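Neurotoxin (Clostridium botulinum, PDB 1ZB7) acts inside nerve cells as a zinc endopeptidase that cleaves the synaptobrevins VAMP1, VAMP2 and VAMP3, cutting VAMP2 at a single Ala-Ala bond. Local coordinates at residues A[175-179]-A[180-184]; A[337-341]-A[342-346]. All coordinates share one frame; numbering follows the deposited sequence.

Both contacts are local turns at the surface of the zinc protease light chain; contact 1 leads into a short 3-10 turn, contact 2 into a full alpha helix. Contact 1 folds the loop between strands 171-173 and 191-194 back on itself, with no hydrogen bond across the fold; contact 2 starts helix 341-354 and relies on a capping aspartate. Their centres lie 25 Å apart and their nearest atoms about 11 Å, so they do not touch. Helix 282-303 is common to both: Asn295 bonds to Ser184 of contact 1, while Leu293 and Gln297 meet Val339 of contact 2. The side chain of Ile183 in contact 1 lies about 12 Å from the zinc ion.

Contact 1 of 2, residues A[175-179]-A[180-184]; sequences MIMNG and HSPIS
Ile176 and Met177 lie against Ser181 and Pro182 without a single hydrogen bond across the fold, although the chain doubles back so sharply that its two limbs run 148° apart. The reversal passes through Gly179, whose positive phi (88°) would jam a CB against the carbonyl oxygen of Asn178; glycine has no such atom. Most of the side-chain contact is apolar. With CG1 beside its backbone N (chi1 -64°), Ile176 carries CD1 across to Pro182 CD at 3.6 Å and on to Ile183 CG1 at 4.0 Å, the isoleucine chain and the proline ring passing in opposite senses; CD1 also lies 3.4 Å from Ser181 OG. Proline suits its place because its ring CD offers carbon to Met177 as well, whose CG meets it at 3.7 Å. The bend at chi2 places Met177 SD 5.5 Å from the centre of the His180 ring, oblique to it. The His180 side chain also touches Asn121 and Ala122 of another loop. This is a surface turn through glycine, in the loop joining strands 171-173 and 191-194 of the zinc protease fold, running into the 3-10 turn 182-184, where Ser181 O is gripped by Ser184 N and OG.

Contact 2 of 2, residues A[337-341]-A[342-346]; sequences YSVDK and DKFDK
Coming out of short strand 337-338, the backbone stays extended through Val339 and Asp340 and turns helical at Lys341, where the first helical bonds form: Phe344 N to Asp340 O at 2.9 Å and Asp345 N to Lys341 O at 3.0 Å. Asp340 is the N-cap. With CG opposite the backbone N about the CA-CB bond (chi1 -178°), its carboxylate lies over the opening turn and accepts from Lys343 N through the anti lone pair of OD2, at 3.0 Å and 152°. Aspartate suits this place because a short acidic chain can meet an amide that has no helical carbonyl before it, and its charge should be eased by the positive end of the helix dipole. Asp342 OD2 lies 4.5 Å from Asp340 OD2, a proximity the same dipole may also offset. The aliphatic part of Lys343 runs alongside the cap, CD 3.8 Å from Asp340 CB, before its amine pairs with Asp328. On the inner side Val339 CG1 meets Phe344 CB at 3.8 Å. Val339 also packs on Leu293 and Gln297 of helix 282-303, and the Phe344 ring makes edge-to-face contacts with Tyr289 and Phe296 of that helix, while Asp340 and Lys343 touch Val330 of strand 330-331, the antiparallel partner of 337-338.

Contact 1 of 2, residues A[175-179]-A[180-184]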
ATOM      1  N   MET A 175       5.988  -8.360  26.211  1.00 88.26           N
ATOM      2  CA  MET A 175       7.133  -9.272  26.293  1.00 89.82           C
ATOM      3  C   MET A 175       6.513 -10.624  25.942  1.00 91.15           C
ATOM      4  O   MET A 175       5.687 -11.149  26.734  1.00 92.17           O
ATOM      5  N   ILE A 176       6.848 -11.164  24.758  1.00 91.98           N
ATOM      6  CA  ILE A 176       6.269 -12.469  24.333  1.00 92.60           C
ATOM      7  C   ILE A 176       7.143 -13.701  24.748  1.00 92.75           C
ATOM      8  O   ILE A 176       8.381 -13.664  24.859  1.00 91.30           O
ATOM      9  CB  ILE A 176       5.746 -12.494  22.829  1.00 93.01           C
ATOM     10  CG1 ILE A 176       4.567 -11.506  22.625  1.00 93.41           C
ATOM     11  CG2 ILE A 176       5.251 -13.887  22.406  1.00 92.03           C
ATOM     12  CD1 ILE A 176       3.201 -11.911  23.364  1.00 93.24           C
ATOM     13  N   MET A 177       6.409 -14.778  25.014  1.00 93.23           N
ATOM     14  CA  MET A 177       6.873 -15.901  25.795  1.00 93.48           C
ATOM     15  C   MET A 177       7.780 -16.786  24.954  1.00 93.07           C
ATOM     16  O   MET A 177       8.062 -16.484  23.769  1.00 93.31           O
ATOM     17  CB  MET A 177       5.663 -16.694  26.300  1.00 93.95           C
ATOM     18  CG  MET A 177       4.440 -15.805  26.768  1.00 95.53           C
ATOM     19  SD  MET A 177       4.676 -14.709  28.190  1.00 96.51           S
ATOM     20  CE  MET A 177       5.438 -15.854  29.363  1.00 96.37           C
ATOM     21  N   ASN A 178       8.265 -17.847  25.593  1.00 92.01           N
ATOM     22  CA  ASN A 178       9.033 -18.893  24.918  1.00 91.13           C
ATOM     23  C   ASN A 178       8.072 -19.814  24.135  1.00 89.56           C
ATOM     24  O   ASN A 178       7.318 -20.619  24.724  1.00 89.19           O
ATOM     25  CB  ASN A 178       9.862 -19.693  25.936  1.00 91.38           C
ATOM     26  CG  ASN A 178      10.632 -20.846  25.293  1.00 92.65           C
ATOM     27  OD1 ASN A 178      10.623 -21.984  25.818  1.00 93.39           O
ATOM     28  ND2 ASN A 178      11.285 -20.570  24.137  1.00 90.87           N
ATOM     29  N   GLY A 179       8.122 -19.684  22.809  1.00 87.50           N
ATOM     30  CA  GLY A 179       7.148 -20.315  21.924  1.00 85.72           C
ATOM     31  C   GLY A 179       5.971 -19.353  21.776  1.00 83.88           C
ATOM     32  O   GLY A 179       6.110 -18.259  21.230  1.00 84.42           O
ATOM     33  N   HIS A 180       4.832 -19.764  22.317  1.00 80.77           N
ATOM     34  CA  HIS A 180       3.533 -19.081  22.183  1.00 78.13           C
ATOM     35  C   HIS A 180       3.407 -17.509  22.307  1.00 73.81           C
ATOM     36  O   HIS A 180       4.317 -16.776  22.779  1.00 73.76           O
ATOM     37  CB  HIS A 180       2.622 -19.736  23.198  1.00 79.16           C
ATOM     38  CG  HIS A 180       3.132 -19.616  24.611  1.00 83.94           C
ATOM     39  ND1 HIS A 180       2.813 -18.548  25.441  1.00 83.64           N
ATOM     40  CD2 HIS A 180       3.957 -20.425  25.330  1.00 86.05           C
ATOM     41  CE1 HIS A 180       3.418 -18.715  26.607  1.00 86.58           C
ATOM     42  NE2 HIS A 180       4.114 -19.843  26.570  1.00 87.84           N
ATOM     43  N   SER A 181       2.253 -17.003  21.871  1.00 67.62           N
ATOM     44  CA  SER A 181       1.986 -15.557  21.899  1.00 62.72           C
ATOM     45  C   SER A 181       0.583 -15.208  22.416  1.00 57.01           C
ATOM     46  O   SER A 181      -0.391 -15.250  21.664  1.00 55.09           O
ATOM     47  CB  SER A 181       2.168 -14.958  20.535  1.00 62.63           C
ATOM     48  OG  SER A 181       1.898 -13.569  20.638  1.00 66.48           O
ATOM     49  N   PRO A 182       0.490 -14.883  23.708  1.00 51.34           N
ATOM     50  CA  PRO A 182      -0.822 -14.673  24.351  1.00 49.53           C
ATOM     51  C   PRO A 182      -1.744 -13.613  23.773  1.00 46.26           C
ATOM     52  O   PRO A 182      -2.968 -13.754  23.867  1.00 43.40           O
ATOM     53  CB  PRO A 182      -0.498 -14.400  25.852  1.00 48.96           C
ATOM     54  CG  PRO A 182       0.948 -14.353  25.992  1.00 50.95           C
ATOM     55  CD  PRO A 182       1.600 -14.833  24.675  1.00 50.88           C
ATOM     56  N   ILE A 183      -1.164 -12.591  23.177  1.00 44.88           N
ATOM     57  CA  ILE A 183      -1.921 -11.530  22.559  1.00 45.77           C
ATOM     58  C   ILE A 183      -2.652 -11.908  21.259  1.00 43.81           C
ATOM     59  O   ILE A 183      -3.483 -11.136  20.812  1.00 40.67           O
ATOM     60  CB  ILE A 183      -1.064 -10.282  22.288  1.00 48.00           C
ATOM     61  CG1 ILE A 183       0.039 -10.508  21.266  1.00 49.50           C
ATOM     62  CG2 ILE A 183      -0.495  -9.737  23.629  1.00 50.91           C
ATOM     63  CD1 ILE A 183       0.661  -9.130  20.910  1.00 51.24           C
ATOM     64  N   SER A 184      -2.319 -13.082  20.699  1.00 42.88           N
ATOM     65  CA  SER A 184      -2.971 -13.617  19.545  1.00 43.57           C
ATOM     66  C   SER A 184      -3.707 -14.953  19.831  1.00 43.86           C
ATOM     67  O   SER A 184      -4.173 -15.593  18.884  1.00 43.70           O
ATOM     68  CB  SER A 184      -1.923 -13.826  18.433  1.00 43.97           C
ATOM     69  OG  SER A 184      -1.013 -14.867  18.802  1.00 44.76           O
TER

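Contact 2 of 2, residues A[337-341]-A[342-346]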
ATOM      1  N   TYR A 337     -19.377 -22.322  30.937  1.00 40.18           N
ATOM      2  CA  TYR A 337     -19.244 -21.247  30.021  1.00 39.89           C
ATOM      3  C   TYR A 337     -19.164 -21.701  28.596  1.00 40.77           C
ATOM      4  O   TYR A 337     -18.576 -22.764  28.272  1.00 40.85           O
ATOM      5  CB  TYR A 337     -18.007 -20.415  30.336  1.00 41.03           C
ATOM      6  CG  TYR A 337     -17.987 -19.930  31.768  1.00 42.65           C
ATOM      7  CD1 TYR A 337     -18.692 -18.776  32.145  1.00 40.96           C
ATOM      8  CD2 TYR A 337     -17.332 -20.678  32.766  1.00 47.34           C
ATOM      9  CE1 TYR A 337     -18.665 -18.333  33.451  1.00 44.24           C
ATOM     10  CE2 TYR A 337     -17.333 -20.265  34.128  1.00 45.17           C
ATOM     11  CZ  TYR A 337     -17.981 -19.067  34.450  1.00 44.89           C
ATOM     12  OH  TYR A 337     -17.917 -18.602  35.746  1.00 42.55           O
ATOM     13  N   SER A 338     -19.771 -20.881  27.730  1.00 40.47           N
ATOM     14  CA  SER A 338     -19.777 -21.135  26.299  1.00 39.68           C
ATOM     15  C   SER A 338     -19.793 -19.777  25.572  1.00 39.74           C
ATOM     16  O   SER A 338     -19.972 -18.727  26.176  1.00 39.32           O
ATOM     17  CB  SER A 338     -20.931 -22.051  25.898  1.00 38.70           C
ATOM     18  OG  SER A 338     -22.150 -21.310  25.941  1.00 41.53           O
ATOM     19  N   VAL A 339     -19.463 -19.816  24.284  1.00 40.80           N
ATOM     20  CA  VAL A 339     -19.469 -18.653  23.405  1.00 41.19           C
ATOM     21  C   VAL A 339     -20.742 -18.644  22.594  1.00 42.11           C
ATOM     22  O   VAL A 339     -21.009 -19.572  21.790  1.00 40.91           O
ATOM     23  CB  VAL A 339     -18.306 -18.662  22.411  1.00 41.03           C
ATOM     24  CG1 VAL A 339     -18.350 -17.398  21.498  1.00 41.41           C
ATOM     25  CG2 VAL A 339     -16.986 -18.710  23.134  1.00 43.65           C
ATOM     26  N   ASP A 340     -21.516 -17.591  22.810  1.00 43.73           N
ATOM     27  CA  ASP A 340     -22.714 -17.304  22.033  1.00 45.52           C
ATOM     28  C   ASP A 340     -22.314 -16.544  20.777  1.00 45.98           C
ATOM     29  O   ASP A 340     -21.585 -15.539  20.844  1.00 45.13           O
ATOM     30  CB  ASP A 340     -23.692 -16.470  22.871  1.00 46.66           C
ATOM     31  CG  ASP A 340     -24.989 -16.178  22.146  1.00 48.85           C
ATOM     32  OD1 ASP A 340     -25.884 -17.040  22.213  1.00 59.94           O
ATOM     33  OD2 ASP A 340     -25.135 -15.123  21.504  1.00 52.63           O
ATOM     34  N   LYS A 341     -22.787 -17.034  19.631  1.00 47.21           N
ATOM     35  CA  LYS A 341     -22.435 -16.499  18.329  1.00 48.82           C
ATOM     36  C   LYS A 341     -22.880 -15.054  18.141  1.00 48.50           C
ATOM     37  O   LYS A 341     -22.146 -14.280  17.641  1.00 48.18           O
ATOM     38  CB  LYS A 341     -22.970 -17.365  17.174  1.00 50.49           C
ATOM     39  CG  LYS A 341     -22.337 -18.797  17.043  1.00 56.05           C
ATOM     40  CD  LYS A 341     -20.755 -18.895  17.103  1.00 60.92           C
ATOM     41  CE  LYS A 341     -20.253 -20.379  17.402  1.00 63.38           C
ATOM     42  NZ  LYS A 341     -19.916 -20.656  18.910  1.00 64.77           N
ATOM     43  N   ASP A 342     -24.060 -14.677  18.569  1.00 49.52           N
ATOM     44  CA  ASP A 342     -24.473 -13.272  18.465  1.00 50.73           C
ATOM     45  C   ASP A 342     -23.682 -12.345  19.386  1.00 49.74           C
ATOM     46  O   ASP A 342     -23.312 -11.228  19.007  1.00 50.72           O
ATOM     47  CB  ASP A 342     -25.971 -13.129  18.761  1.00 51.41           C
ATOM     48  CG  ASP A 342     -26.833 -13.760  17.651  1.00 56.14           C
ATOM     49  OD1 ASP A 342     -26.494 -13.498  16.487  1.00 60.46           O
ATOM     50  OD2 ASP A 342     -27.832 -14.509  17.938  1.00 60.60           O
ATOM     51  N   LYS A 343     -23.381 -12.828  20.577  1.00 48.03           N
ATOM     52  CA  LYS A 343     -22.633 -12.019  21.499  1.00 47.50           C
ATOM     53  C   LYS A 343     -21.191 -11.831  21.034  1.00 46.76           C
ATOM     54  O   LYS A 343     -20.626 -10.778  21.247  1.00 46.79           O
ATOM     55  CB  LYS A 343     -22.696 -12.608  22.909  1.00 47.13           C
ATOM     56  CG  LYS A 343     -24.028 -12.398  23.580  1.00 46.08           C
ATOM     57  CD  LYS A 343     -24.093 -13.205  24.852  1.00 47.19           C
ATOM     58  CE  LYS A 343     -25.230 -12.769  25.704  1.00 50.95           C
ATOM     59  NZ  LYS A 343     -24.684 -11.732  26.671  1.00 54.78           N
ATOM     60  N   PHE A 344     -20.602 -12.870  20.440  1.00 45.93           N
ATOM     61  CA  PHE A 344     -19.242 -12.796  19.948  1.00 44.98           C
ATOM     62  C   PHE A 344     -19.200 -11.809  18.787  1.00 45.61           C
ATOM     63  O   PHE A 344     -18.313 -10.954  18.696  1.00 42.50           O
ATOM     64  CB  PHE A 344     -18.714 -14.181  19.522  1.00 44.56           C
ATOM     65  CG  PHE A 344     -17.411 -14.110  18.821  1.00 43.87           C
ATOM     66  CD1 PHE A 344     -16.216 -13.971  19.551  1.00 44.67           C
ATOM     67  CD2 PHE A 344     -17.361 -14.050  17.439  1.00 42.82           C
ATOM     68  CE1 PHE A 344     -14.984 -13.801  18.902  1.00 42.72           C
ATOM     69  CE2 PHE A 344     -16.134 -13.896  16.779  1.00 43.85           C
ATOM     70  CZ  PHE A 344     -14.943 -13.770  17.529  1.00 43.71           C
ATOM     71  N   ASP A 345     -20.155 -11.982  17.874  1.00 46.83           N
ATOM     72  CA  ASP A 345     -20.248 -11.163  16.646  1.00 47.97           C
ATOM     73  C   ASP A 345     -20.325  -9.677  16.965  1.00 47.01           C
ATOM     74  O   ASP A 345     -19.610  -8.857  16.392  1.00 46.95           O
ATOM     75  CB  ASP A 345     -21.476 -11.618  15.842  1.00 48.61           C
ATOM     76  CG  ASP A 345     -21.461 -11.125  14.434  1.00 53.58           C
ATOM     77  OD1 ASP A 345     -20.785 -11.759  13.573  1.00 58.65           O
ATOM     78  OD2 ASP A 345     -22.129 -10.084  14.189  1.00 60.64           O
ATOM     79  N   LYS A 346     -21.187  -9.326  17.906  1.00 47.58           N
ATOM     80  CA  LYS A 346     -21.330  -7.929  18.305  1.00 48.29           C
ATOM     81  C   LYS A 346     -20.051  -7.355  18.991  1.00 46.78           C
ATOM     82  O   LYS A 346     -19.703  -6.182  18.769  1.00 47.66           O
ATOM     83  CB  LYS A 346     -22.605  -7.745  19.180  1.00 49.47           C
ATOM     84  CG  LYS A 346     -22.595  -6.382  19.991  1.00 55.17           C
ATOM     85  CD  LYS A 346     -23.979  -5.894  20.602  1.00 60.46           C
ATOM     86  CE  LYS A 346     -24.564  -4.611  19.849  1.00 62.05           C
ATOM     87  NZ  LYS A 346     -25.553  -5.019  18.720  1.00 63.51           N
TER